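Local coordinates for protein Alpha/beta fold hydrolase (Pseudomonas aeruginosa, PDB 6I8W) that degrades membrane phospholipids as a membrane-bound phospholipase A of the alpha/beta hydrolase fold, with probable monoacylglycerol lipase activity as well, at residues S44-D48 against N121-I126; E190-K194 against K211-G215. All coordinates share one frame; numbering follows the deposited sequence.

Contact 1: residues S44-D48 against N121-I126; sequences SVQVD and NFAAAI. With CO2 (carbon dioxide), chain F.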
# COMPACT_ATOMS: atom_id res chain seq x y z
N SER A 44 -16.87 4.69 -0.65
CA SER A 44 -16.57 4.49 0.75
C SER A 44 -17.64 3.63 1.39
O SER A 44 -18.77 3.54 0.90
CB SER A 44 -16.45 5.82 1.49
OG SER A 44 -17.71 6.42 1.67
N VAL A 45 -17.26 2.94 2.46
CA VAL A 45 -18.20 2.12 3.20
C VAL A 45 -17.80 2.15 4.68
O VAL A 45 -16.62 2.20 5.02
CB VAL A 45 -18.23 0.66 2.65
CG1 VAL A 45 -16.87 0.01 2.75
CG2 VAL A 45 -19.30 -0.17 3.39
N GLN A 46 -18.80 2.16 5.55
CA GLN A 46 -18.58 2.12 6.99
C GLN A 46 -18.41 0.68 7.46
O GLN A 46 -19.29 -0.16 7.26
CB GLN A 46 -19.75 2.77 7.73
CG GLN A 46 -19.95 4.25 7.39
CD GLN A 46 -21.29 4.78 7.88
OE1 GLN A 46 -22.18 4.02 8.25
NE2 GLN A 46 -21.43 6.10 7.89
N VAL A 47 -17.29 0.43 8.13
CA VAL A 47 -16.96 -0.89 8.66
C VAL A 47 -16.59 -0.72 10.13
O VAL A 47 -15.62 -0.02 10.43
CB VAL A 47 -15.78 -1.54 7.88
CG1 VAL A 47 -15.51 -2.91 8.42
CG2 VAL A 47 -16.09 -1.56 6.38
N ASP A 48 -17.38 -1.33 11.02
CA ASP A 48 -17.28 -1.11 12.46
C ASP A 48 -17.23 0.39 12.75
O ASP A 48 -16.43 0.87 13.58
CB ASP A 48 -16.08 -1.82 13.10
CG ASP A 48 -16.22 -3.34 13.10
OD1 ASP A 48 -17.33 -3.85 13.38
OD2 ASP A 48 -15.22 -4.03 12.88
N ASN A 121 -13.68 -7.86 7.44
CA ASN A 121 -14.98 -7.23 7.63
C ASN A 121 -15.34 -6.31 6.44
O ASN A 121 -16.51 -6.19 6.06
CB ASN A 121 -15.00 -6.41 8.93
CG ASN A 121 -14.93 -7.27 10.18
OD1 ASN A 121 -15.21 -8.47 10.14
ND2 ASN A 121 -14.53 -6.67 11.30
N PHE A 122 -14.33 -5.65 5.88
CA PHE A 122 -14.52 -4.81 4.70
C PHE A 122 -14.95 -5.64 3.48
O PHE A 122 -15.85 -5.25 2.74
CB PHE A 122 -13.23 -4.04 4.38
CG PHE A 122 -13.20 -3.41 2.99
CD1 PHE A 122 -13.81 -2.18 2.74
CD2 PHE A 122 -12.53 -4.03 1.94
CE1 PHE A 122 -13.76 -1.60 1.46
CE2 PHE A 122 -12.49 -3.46 0.66
CZ PHE A 122 -13.10 -2.25 0.42
N ALA A 123 -14.31 -6.78 3.26
CA ALA A 123 -14.69 -7.63 2.14
C ALA A 123 -16.16 -8.04 2.27
O ALA A 123 -16.92 -7.96 1.30
CB ALA A 123 -13.78 -8.87 2.05
N ALA A 124 -16.59 -8.43 3.47
CA ALA A 124 -17.99 -8.76 3.70
C ALA A 124 -18.89 -7.55 3.44
O ALA A 124 -19.99 -7.69 2.89
CB ALA A 124 -18.21 -9.31 5.13
N ALA A 125 -18.42 -6.37 3.83
CA ALA A 125 -19.22 -5.17 3.70
C ALA A 125 -19.48 -4.80 2.24
O ALA A 125 -20.51 -4.22 1.92
CB ALA A 125 -18.53 -4.00 4.42
N ILE A 126 -18.56 -5.14 1.34
CA ILE A 126 -18.81 -4.86 -0.08
C ILE A 126 -19.28 -6.11 -0.83
O ILE A 126 -19.38 -6.11 -2.06
CB ILE A 126 -17.57 -4.27 -0.80
CG1 ILE A 126 -16.38 -5.24 -0.74
CG2 ILE A 126 -17.20 -2.93 -0.19
CD1 ILE A 126 -15.26 -4.88 -1.73
C CO2 F . -19.39 6.14 -1.57
O1 CO2 F . -19.64 5.16 -2.08
O2 CO2 F . -19.14 7.12 -1.05
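Val45 and Val47 point from strand 41-47, at one edge of the sheet, onto the last turn of helix 112-125, a worked example of how an alpha/beta hydrolase fold seats a helix against the face of its central sheet. The axes of the two short segments approach to 8.7 Å, with an angle of 123° between their directions, and the two valines bridge this spacing, chiefly onto side chains of the helix. The alternation of the strand selects them, while Ser44 and Gln46 point away from the helix.

The apolar contacts come first. CG1 of Val45 reaches the CD1-CE1 side of the Phe122 ring at an oblique slant, 3.7 Å from CE1, and Ile126 CG2 approaches the same methyl more distantly. The second methyl of Val45, CG2, lies anti to the backbone N and meets Ala125 CB at 4.0 Å. Val47 sends CG2 to that same Ala125 CB, so the one small side chain receives a methyl from each valine; this CG2 also lies near the plane of the Phe122 ring, at its edge. The other branch, Val47 CG1, rests 3.6 Å from Asn121 CB. Beyond the valines, Phe122 runs deeper onto the sheet, its ring edge-to-face with Tyr54 and touching Val92 and Leu94 of strand 90-94.

One polar contact lies at the more exposed end. Asn121 ND2 gives Asp48 OD2 a weak hydrogen bond of 3.2 Å, bent to 124° at the hydrogen, with the carboxylate and amide planes turned 89° apart.

At the far end of the strand segment a carbon dioxide molecule lies beside Ser44. The bonding of the serine hydroxyl is doubtful, with Glu51 also near it, but the backbone approach is plain: Ser44 N sits 3.0 Å from CO2 C.

Contact 2: residues E190-K194 against K211-G215; sequences EDFQK and KRYLG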
# COMPACT_ATOMS: atom_id res chain seq x y z
N GLU A 190 12.05 18.24 3.12
CA GLU A 190 13.18 17.70 2.35
C GLU A 190 13.33 16.19 2.55
O GLU A 190 14.02 15.51 1.77
CB GLU A 190 14.50 18.37 2.75
CG GLU A 190 15.03 17.89 4.09
CD GLU A 190 14.56 18.69 5.28
OE1 GLU A 190 13.65 19.53 5.12
OE2 GLU A 190 15.07 18.45 6.40
N ASP A 191 12.68 15.65 3.58
CA ASP A 191 12.79 14.21 3.84
C ASP A 191 11.89 13.41 2.91
O ASP A 191 11.97 12.18 2.86
CB ASP A 191 12.45 13.88 5.29
CG ASP A 191 13.55 14.29 6.27
OD1 ASP A 191 14.62 14.74 5.82
OD2 ASP A 191 13.33 14.15 7.50
N PHE A 192 11.02 14.09 2.17
CA PHE A 192 10.13 13.36 1.27
C PHE A 192 10.92 12.83 0.09
O PHE A 192 10.75 11.68 -0.29
CB PHE A 192 8.96 14.21 0.79
CG PHE A 192 7.97 13.43 -0.05
CD1 PHE A 192 7.22 12.42 0.52
CD2 PHE A 192 7.82 13.70 -1.40
CE1 PHE A 192 6.31 11.67 -0.25
CE2 PHE A 192 6.92 12.97 -2.18
CZ PHE A 192 6.17 11.94 -1.60
N GLN A 193 11.80 13.65 -0.49
CA GLN A 193 12.66 13.16 -1.58
C GLN A 193 13.53 12.03 -1.07
O GLN A 193 13.83 11.09 -1.81
CB GLN A 193 13.56 14.27 -2.16
CG GLN A 193 14.40 13.78 -3.36
CD GLN A 193 13.54 13.31 -4.53
OE1 GLN A 193 12.73 14.07 -5.05
NE2 GLN A 193 13.70 12.05 -4.94
N LYS A 194 13.92 12.11 0.20
CA LYS A 194 14.71 11.06 0.82
C LYS A 194 13.94 9.74 0.88
O LYS A 194 14.50 8.67 0.65
CB LYS A 194 15.14 11.49 2.23
CG LYS A 194 15.96 10.46 2.98
N LYS A 211 5.10 16.93 -6.40
CA LYS A 211 6.01 16.37 -5.40
C LYS A 211 5.99 17.17 -4.10
O LYS A 211 5.93 16.60 -3.03
CB LYS A 211 7.43 16.33 -5.95
CG LYS A 211 8.46 15.88 -4.93
CD LYS A 211 9.86 16.10 -5.48
CE LYS A 211 10.85 16.35 -4.36
NZ LYS A 211 12.23 16.64 -4.88
N ARG A 212 6.05 18.50 -4.20
CA ARG A 212 6.04 19.34 -3.01
C ARG A 212 4.77 19.16 -2.18
O ARG A 212 4.82 19.14 -0.95
CB ARG A 212 6.22 20.81 -3.40
CG ARG A 212 7.67 21.18 -3.66
CD ARG A 212 7.86 22.68 -3.88
NE ARG A 212 7.95 23.02 -5.30
CZ ARG A 212 6.98 23.61 -5.99
NH1 ARG A 212 5.84 23.94 -5.39
NH2 ARG A 212 7.15 23.89 -7.28
N TYR A 213 3.62 19.06 -2.84
CA TYR A 213 2.37 18.88 -2.12
C TYR A 213 2.33 17.51 -1.46
O TYR A 213 1.88 17.38 -0.32
CB TYR A 213 1.17 19.08 -3.04
CG TYR A 213 -0.18 19.01 -2.36
CD1 TYR A 213 -0.50 19.88 -1.32
CD2 TYR A 213 -1.17 18.18 -2.85
CE1 TYR A 213 -1.76 19.85 -0.72
CE2 TYR A 213 -2.42 18.15 -2.27
CZ TYR A 213 -2.71 18.98 -1.21
OH TYR A 213 -3.96 18.93 -0.65
N LEU A 214 2.78 16.48 -2.17
CA LEU A 214 2.84 15.14 -1.57
C LEU A 214 3.73 15.17 -0.32
O LEU A 214 3.39 14.57 0.71
CB LEU A 214 3.37 14.11 -2.56
CG LEU A 214 2.44 13.82 -3.74
CD1 LEU A 214 3.09 12.86 -4.73
CD2 LEU A 214 1.10 13.29 -3.24
N GLY A 215 4.84 15.90 -0.41
CA GLY A 215 5.75 16.06 0.71
C GLY A 215 5.09 16.82 1.87
O GLY A 215 5.30 16.48 3.03
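Phe192 lies with one ring face on the backbone of Gly215, and the CA atoms of Phe192 and Gly215, 5.2 Å apart, are the nearest of the two segments. Gly215 CA is 3.5 Å from Phe192 CG and stands 3.9 Å from the ring centroid, 27° off the normal, a CH-pi contact over the face. With no side chain on Gly215, the ring can settle directly on the main chain, and the carbonyl carbon of Leu214 sits above the same face, over its centre. CG of Phe192 is anti to the backbone N (chi1 -175°), a torsion that carries the ring outward from its own helix to the other one. Its outer end then meets Leu214, whose CB is 3.7 Å from CZ. Lys211 O lies obliquely to the ring, 3.8 Å from CD2, and takes the backbone hydrogen bond of Gly215 N within its own helix.

Helices 191-199 and 208-234 belong to the segment inserted between strands 154-160 and 250-255, the place where alpha/beta hydrolases commonly carry a cap over the active site. Here Leu214 also touches a bound myristic acid, and the neighbouring Tyr213 packs on helix 3-38.

The looser side, partly exposed, rests on two long polar side chains that cross at about a right angle. Lys211 runs extended beyond CG, and Gln193 bends at chi2 to bring its amide oxygen to meet it. Gln193 NE2 bonds to Asp197 OD1 and Gln203 OE1, which limits rotation of the amide. The hydrogen bond from Lys211 NZ to Gln193 OE1 is short at 2.6 Å; the ammonium lies in the carbonyl plane, on a lone pair of OE1, with an angle of 135° at the oxygen.

How the contacts relate
The two contacts lie on opposite sides of the chain's centre, each about 18 Å from it; their own centres are about 32 Å apart and their nearest atoms about 18 Å. Contact 1 packs a helix on the edge of the central sheet. Its helix leads into strand 131-136, which ends at a probable nucleophile elbow carrying Ser137, consistent with a triad of Ser137, His286 and Asp258. Contact 2 belongs to the inserted helices, and its side chain of Leu214 comes to about 4 Å from myristic acid and about 6 Å from octyl glucoside. Contact 1 thus borders a carbon dioxide, contact 2 a bound fatty acid.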